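Local coordinates for protein probable porin (Pseudomonas aeruginosa, PDB 4FSO) that forms an outer-membrane beta-barrel of the OprD family that probably acts as a porin, letting small solutes cross, at residues V232-S246 against D258-Q270. Sequence-based numbering, arbitrary orientation.
With C8E ((hydroxyethyloxy)tri(ethyloxy)octane), chain H.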
loop_
_atom_site.group_PDB
_atom_site.type_symbol
_atom_site.label_atom_id
_atom_site.label_comp_id
_atom_site.label_asym_id
_atom_site.label_seq_id
_atom_site.Cartn_x
_atom_site.Cartn_y
_atom_site.Cartn_z
ATOM N N VAL A 232 27.845 1.428 0.125
ATOM C CA VAL A 232 28.686 2.564 -0.265
ATOM C C VAL A 232 28.684 3.676 0.796
ATOM O O VAL A 232 27.794 4.526 0.818
ATOM C CB VAL A 232 28.311 3.138 -1.680
ATOM C CG1 VAL A 232 26.803 3.229 -1.874
ATOM C CG2 VAL A 232 29.002 4.483 -1.943
ATOM N N GLY A 233 29.657 3.651 1.702
ATOM C CA GLY A 233 30.599 2.558 1.828
ATOM C C GLY A 233 30.470 1.945 3.211
ATOM O O GLY A 233 30.683 0.743 3.390
ATOM N N ALA A 234 30.117 2.782 4.189
ATOM C CA ALA A 234 29.844 2.336 5.561
ATOM C C ALA A 234 28.341 2.170 5.775
ATOM O O ALA A 234 27.885 1.547 6.739
ATOM C CB ALA A 234 30.403 3.336 6.553
ATOM N N GLY A 235 27.579 2.756 4.863
ATOM C CA GLY A 235 26.138 2.681 4.909
ATOM C C GLY A 235 25.603 2.067 3.638
ATOM O O GLY A 235 26.369 1.575 2.821
ATOM N N LYS A 236 24.288 2.103 3.461
ATOM C CA LYS A 236 23.659 1.421 2.337
ATOM C C LYS A 236 22.800 2.380 1.514
ATOM O O LYS A 236 21.914 3.052 2.044
ATOM C CB LYS A 236 22.831 0.235 2.847
ATOM C CG LYS A 236 22.937 -1.014 1.980
ATOM C CD LYS A 236 23.341 -2.258 2.786
ATOM C CE LYS A 236 23.700 -3.438 1.864
ATOM N NZ LYS A 236 22.662 -3.768 0.829
ATOM N N LEU A 237 23.065 2.449 0.217
ATOM C CA LEU A 237 22.376 3.412 -0.634
ATOM C C LEU A 237 21.231 2.785 -1.437
ATOM O O LEU A 237 21.398 1.742 -2.050
ATOM C CB LEU A 237 23.368 4.054 -1.582
ATOM C CG LEU A 237 22.666 4.923 -2.610
ATOM C CD1 LEU A 237 22.405 6.289 -1.993
ATOM C CD2 LEU A 237 23.448 5.009 -3.913
ATOM N N SER A 238 20.068 3.430 -1.443
ATOM C CA SER A 238 18.875 2.823 -2.041
ATOM C C SER A 238 18.173 3.728 -3.041
ATOM O O SER A 238 18.034 4.927 -2.811
ATOM C CB SER A 238 17.881 2.421 -0.948
ATOM O OG SER A 238 18.560 1.828 0.146
ATOM N N ALA A 239 17.716 3.135 -4.138
ATOM C CA ALA A 239 16.980 3.858 -5.164
ATOM C C ALA A 239 15.707 3.102 -5.534
ATOM O O ALA A 239 15.718 1.891 -5.706
ATOM C CB ALA A 239 17.856 4.059 -6.388
ATOM N N ASP A 240 14.605 3.827 -5.656
ATOM C CA ASP A 240 13.325 3.208 -5.960
ATOM C C ASP A 240 12.620 3.999 -7.054
ATOM O O ASP A 240 12.139 5.114 -6.830
ATOM C CB ASP A 240 12.457 3.140 -4.705
ATOM C CG ASP A 240 11.339 2.140 -4.831
ATOM O OD1 ASP A 240 10.865 1.920 -5.975
ATOM O OD2 ASP A 240 10.943 1.562 -3.789
ATOM N N LEU A 241 12.579 3.412 -8.244
ATOM C CA LEU A 241 12.000 4.059 -9.408
ATOM C C LEU A 241 10.681 3.417 -9.812
ATOM O O LEU A 241 10.625 2.217 -10.049
ATOM C CB LEU A 241 12.972 3.995 -10.575
ATOM C CG LEU A 241 12.444 4.740 -11.795
ATOM C CD1 LEU A 241 12.179 6.194 -11.448
ATOM C CD2 LEU A 241 13.445 4.647 -12.920
ATOM N N ARG A 242 9.632 4.232 -9.902
ATOM C CA ARG A 242 8.278 3.768 -10.229
ATOM C C ARG A 242 7.629 4.634 -11.302
ATOM O O ARG A 242 7.660 5.868 -11.240
ATOM C CB ARG A 242 7.368 3.800 -8.989
ATOM C CG ARG A 242 8.038 3.396 -7.703
ATOM C CD ARG A 242 7.147 2.583 -6.858
ATOM N NE ARG A 242 7.836 2.255 -5.625
ATOM C CZ ARG A 242 7.340 2.454 -4.410
ATOM N NH1 ARG A 242 6.123 2.953 -4.257
ATOM N NH2 ARG A 242 8.059 2.131 -3.346
ATOM N N TRP A 243 7.003 3.979 -12.267
ATOM C CA TRP A 243 6.344 4.668 -13.354
ATOM C C TRP A 243 4.998 4.031 -13.657
ATOM O O TRP A 243 4.877 2.810 -13.666
ATOM C CB TRP A 243 7.229 4.608 -14.590
ATOM C CG TRP A 243 6.581 5.254 -15.749
ATOM C CD1 TRP A 243 6.334 6.589 -15.908
ATOM C CD2 TRP A 243 6.066 4.612 -16.920
ATOM N NE1 TRP A 243 5.708 6.816 -17.105
ATOM C CE2 TRP A 243 5.539 5.621 -17.753
ATOM C CE3 TRP A 243 6.007 3.281 -17.348
ATOM C CZ2 TRP A 243 4.959 5.347 -18.997
ATOM C CZ3 TRP A 243 5.427 3.010 -18.585
ATOM C CH2 TRP A 243 4.916 4.040 -19.394
ATOM N N PHE A 244 3.976 4.845 -13.890
ATOM C CA PHE A 244 2.656 4.307 -14.234
ATOM C C PHE A 244 2.057 5.013 -15.421
ATOM O O PHE A 244 2.098 6.239 -15.526
ATOM C CB PHE A 244 1.642 4.434 -13.090
ATOM C CG PHE A 244 1.941 3.586 -11.899
ATOM C CD1 PHE A 244 2.781 4.056 -10.888
ATOM C CD2 PHE A 244 1.362 2.326 -11.764
ATOM C CE1 PHE A 244 3.051 3.271 -9.757
ATOM C CE2 PHE A 244 1.622 1.539 -10.643
ATOM C CZ PHE A 244 2.469 2.017 -9.624
ATOM N N ASP A 245 1.444 4.234 -16.293
ATOM C CA ASP A 245 0.815 4.809 -17.448
ATOM C C ASP A 245 -0.596 4.289 -17.429
ATOM O O ASP A 245 -0.788 3.082 -17.430
ATOM C CB ASP A 245 1.551 4.353 -18.695
ATOM C CG ASP A 245 1.223 5.179 -19.895
ATOM O OD1 ASP A 245 0.137 5.778 -19.943
ATOM O OD2 ASP A 245 2.062 5.234 -20.806
ATOM N N SER A 246 -1.571 5.200 -17.395
ATOM C CA SER A 246 -2.985 4.826 -17.265
ATOM C C SER A 246 -3.892 5.612 -18.204
ATOM O O SER A 246 -3.688 6.792 -18.441
ATOM C CB SER A 246 -3.489 5.017 -15.824
ATOM O OG SER A 246 -2.432 4.918 -14.912
ATOM N N ASP A 258 -6.328 10.033 -18.269
ATOM C CA ASP A 258 -5.067 10.211 -18.970
ATOM C C ASP A 258 -3.972 10.650 -17.979
ATOM O O ASP A 258 -3.948 11.803 -17.498
ATOM C CB ASP A 258 -5.264 11.234 -20.097
ATOM C CG ASP A 258 -3.944 11.738 -20.687
ATOM O OD1 ASP A 258 -3.057 10.891 -20.948
ATOM O OD2 ASP A 258 -3.796 12.980 -20.879
ATOM N N ASN A 259 -3.054 9.734 -17.681
ATOM C CA ASN A 259 -2.078 9.987 -16.650
ATOM C C ASN A 259 -0.786 9.223 -16.763
ATOM O O ASN A 259 -0.762 8.020 -16.904
ATOM C CB ASN A 259 -2.686 9.729 -15.258
ATOM C CG ASN A 259 -1.706 9.992 -14.142
ATOM O OD1 ASN A 259 -1.541 11.122 -13.742
ATOM N ND2 ASN A 259 -1.040 8.959 -13.653
ATOM N N ARG A 260 0.305 9.945 -16.615
ATOM C CA ARG A 260 1.572 9.309 -16.323
ATOM C C ARG A 260 2.058 9.719 -14.933
ATOM O O ARG A 260 2.079 10.900 -14.577
ATOM C CB ARG A 260 2.600 9.566 -17.452
ATOM C CG ARG A 260 2.249 8.728 -18.674
ATOM C CD ARG A 260 2.584 9.373 -19.985
ATOM N NE ARG A 260 2.027 10.719 -20.183
ATOM C CZ ARG A 260 0.733 11.011 -20.291
ATOM N NH1 ARG A 260 -0.195 10.066 -20.172
ATOM N NH2 ARG A 260 0.372 12.260 -20.511
ATOM N N ALA A 261 2.395 8.721 -14.126
ATOM C CA ALA A 261 2.893 8.981 -12.789
ATOM C C ALA A 261 4.323 8.481 -12.638
ATOM O O ALA A 261 4.618 7.301 -12.837
ATOM C CB ALA A 261 1.994 8.349 -11.761
ATOM N N LEU A 262 5.210 9.397 -12.284
ATOM C CA LEU A 262 6.586 9.035 -12.030
ATOM C C LEU A 262 6.980 9.365 -10.600
ATOM O O LEU A 262 6.700 10.449 -10.105
ATOM C CB LEU A 262 7.496 9.755 -13.020
ATOM C CG LEU A 262 8.980 9.420 -12.921
ATOM C CD1 LEU A 262 9.173 7.943 -12.778
ATOM C CD2 LEU A 262 9.720 9.928 -14.154
ATOM N N SER A 263 7.610 8.420 -9.920
ATOM C CA SER A 263 8.232 8.748 -8.646
ATOM C C SER A 263 9.565 8.084 -8.482
ATOM O O SER A 263 9.827 6.970 -8.973
ATOM C CB SER A 263 7.335 8.456 -7.433
ATOM O OG SER A 263 7.314 7.084 -7.086
ATOM N N LEU A 264 10.414 8.798 -7.769
ATOM C CA LEU A 264 11.757 8.344 -7.507
ATOM C C LEU A 264 12.087 8.638 -6.044
ATOM O O LEU A 264 11.961 9.774 -5.560
ATOM C CB LEU A 264 12.726 9.046 -8.444
ATOM C CG LEU A 264 14.213 8.881 -8.157
ATOM C CD1 LEU A 264 14.654 7.427 -8.333
ATOM C CD2 LEU A 264 14.957 9.795 -9.092
ATOM N N LEU A 265 12.479 7.598 -5.331
ATOM C CA LEU A 265 12.922 7.775 -3.970
ATOM C C LEU A 265 14.360 7.264 -3.843
ATOM O O LEU A 265 14.710 6.187 -4.343
ATOM C CB LEU A 265 11.973 7.058 -3.013
ATOM C CG LEU A 265 12.240 7.190 -1.509
ATOM C CD1 LEU A 265 11.564 8.416 -0.900
ATOM C CD2 LEU A 265 11.796 5.917 -0.798
ATOM N N LEU A 266 15.190 8.068 -3.191
ATOM C CA LEU A 266 16.582 7.733 -2.901
ATOM C C LEU A 266 16.837 7.749 -1.390
ATOM O O LEU A 266 16.431 8.692 -0.699
ATOM C CB LEU A 266 17.502 8.757 -3.554
ATOM C CG LEU A 266 18.109 8.443 -4.910
ATOM C CD1 LEU A 266 17.143 7.656 -5.778
ATOM C CD2 LEU A 266 18.480 9.760 -5.559
ATOM N N ALA A 267 17.500 6.721 -0.866
ATOM C CA ALA A 267 17.833 6.739 0.554
ATOM C C ALA A 267 19.277 6.352 0.815
ATOM O O ALA A 267 19.899 5.591 0.052
ATOM C CB ALA A 267 16.911 5.874 1.346
ATOM N N TYR A 268 19.808 6.925 1.887
ATOM C CA TYR A 268 21.120 6.577 2.375
ATOM C C TYR A 268 21.021 6.225 3.864
ATOM O O TYR A 268 20.515 7.011 4.681
ATOM C CB TYR A 268 22.157 7.688 2.126
ATOM C CG TYR A 268 23.499 7.256 2.647
ATOM C CD1 TYR A 268 24.086 6.086 2.182
ATOM C CD2 TYR A 268 24.154 7.965 3.643
ATOM C CE1 TYR A 268 25.300 5.652 2.667
ATOM C CE2 TYR A 268 25.372 7.535 4.133
ATOM C CZ TYR A 268 25.940 6.376 3.636
ATOM O OH TYR A 268 27.151 5.927 4.101
ATOM N N ALA A 269 21.496 5.033 4.205
ATOM C CA ALA A 269 21.298 4.501 5.544
ATOM C C ALA A 269 22.602 3.978 6.152
ATOM O O ALA A 269 23.265 3.096 5.588
ATOM C CB ALA A 269 20.236 3.411 5.524
ATOM N N GLN A 270 22.953 4.526 7.311
ATOM C CA GLN A 270 24.195 4.182 7.979
ATOM C C GLN A 270 23.980 4.264 9.475
ATOM O O GLN A 270 23.501 5.275 9.987
ATOM C CB GLN A 270 25.322 5.127 7.569
ATOM C CG GLN A 270 26.555 4.983 8.445
ATOM C CD GLN A 270 27.703 5.880 8.021
ATOM O OE1 GLN A 270 27.570 6.721 7.123
ATOM N NE2 GLN A 270 28.847 5.703 8.672
HETATM C C8 C8E H . 22.133 2.886 -6.528
HETATM O O9 C8E H . 21.128 1.983 -6.098
HETATM C C10 C8E H . 20.957 0.907 -7.001
HETATM C C11 C8E H . 19.468 0.652 -7.257
HETATM O O12 C8E H . 19.000 1.422 -8.350
HETATM C C13 C8E H . 17.764 0.988 -8.878
HETATM C C14 C8E H . 17.396 1.956 -9.996
HETATM O O15 C8E H . 17.917 3.220 -9.641
HETATM C C16 C8E H . 17.081 4.321 -9.963
HETATM C C17 C8E H . 17.756 5.240 -10.996
HETATM O O18 C8E H . 18.420 6.348 -10.400
HETATM C C19 C8E H . 19.602 6.023 -9.669
HETATM C C20 C8E H . 20.408 7.282 -9.342
HETATM O O21 C8E H . 21.216 7.060 -8.206
HETATM O O HOH W 1 9.527 5.738 -5.919
HETATM O O HOH W 2 -0.485 6.584 -14.145
#
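Arg242 and Ser263 face each other in a hydrogen-bonded pair of the antiparallel hairpin formed by segments 232-246 and 258-270, with the N-H of each backbone bonded to the other's carbonyl. From CB outward, the arginine first passes the serine hydroxyl, Arg242 CB and CG each lying 3.8 Å from Ser263 OG. The chain then bends at chi2 (-141°) and turns back along its own strand to Asp240, which it grips side-on in a salt bridge of two hydrogen bonds: Arg242 NE reaches Asp240 OD1 at 3.1 Å and Arg242 NH2 reaches Asp240 OD2 at 3.0 Å, both from above the carboxylate plane. The last nitrogen, NH1, bonds to Tyr297 O, and the tyrosine ring adds a cation-pi contact. Water 1 sits above one guanidinium face, displaced toward its rim, and links Asp240 O to Ser263 OG; that hydroxyl also bonds to Ala299 N.

Mid-hairpin, the other face is greasy, though Asp245 and Arg260 charge its end. Leu241 CD1 meets Leu262 CD1 at 3.7 Å; a detergent's polyether passes Ala239, its C8 3.6 Å from Leu237 CD2. This chemistry is consistent with a barrel wall, the Arg242 face probably toward the lumen, the leucines toward the membrane.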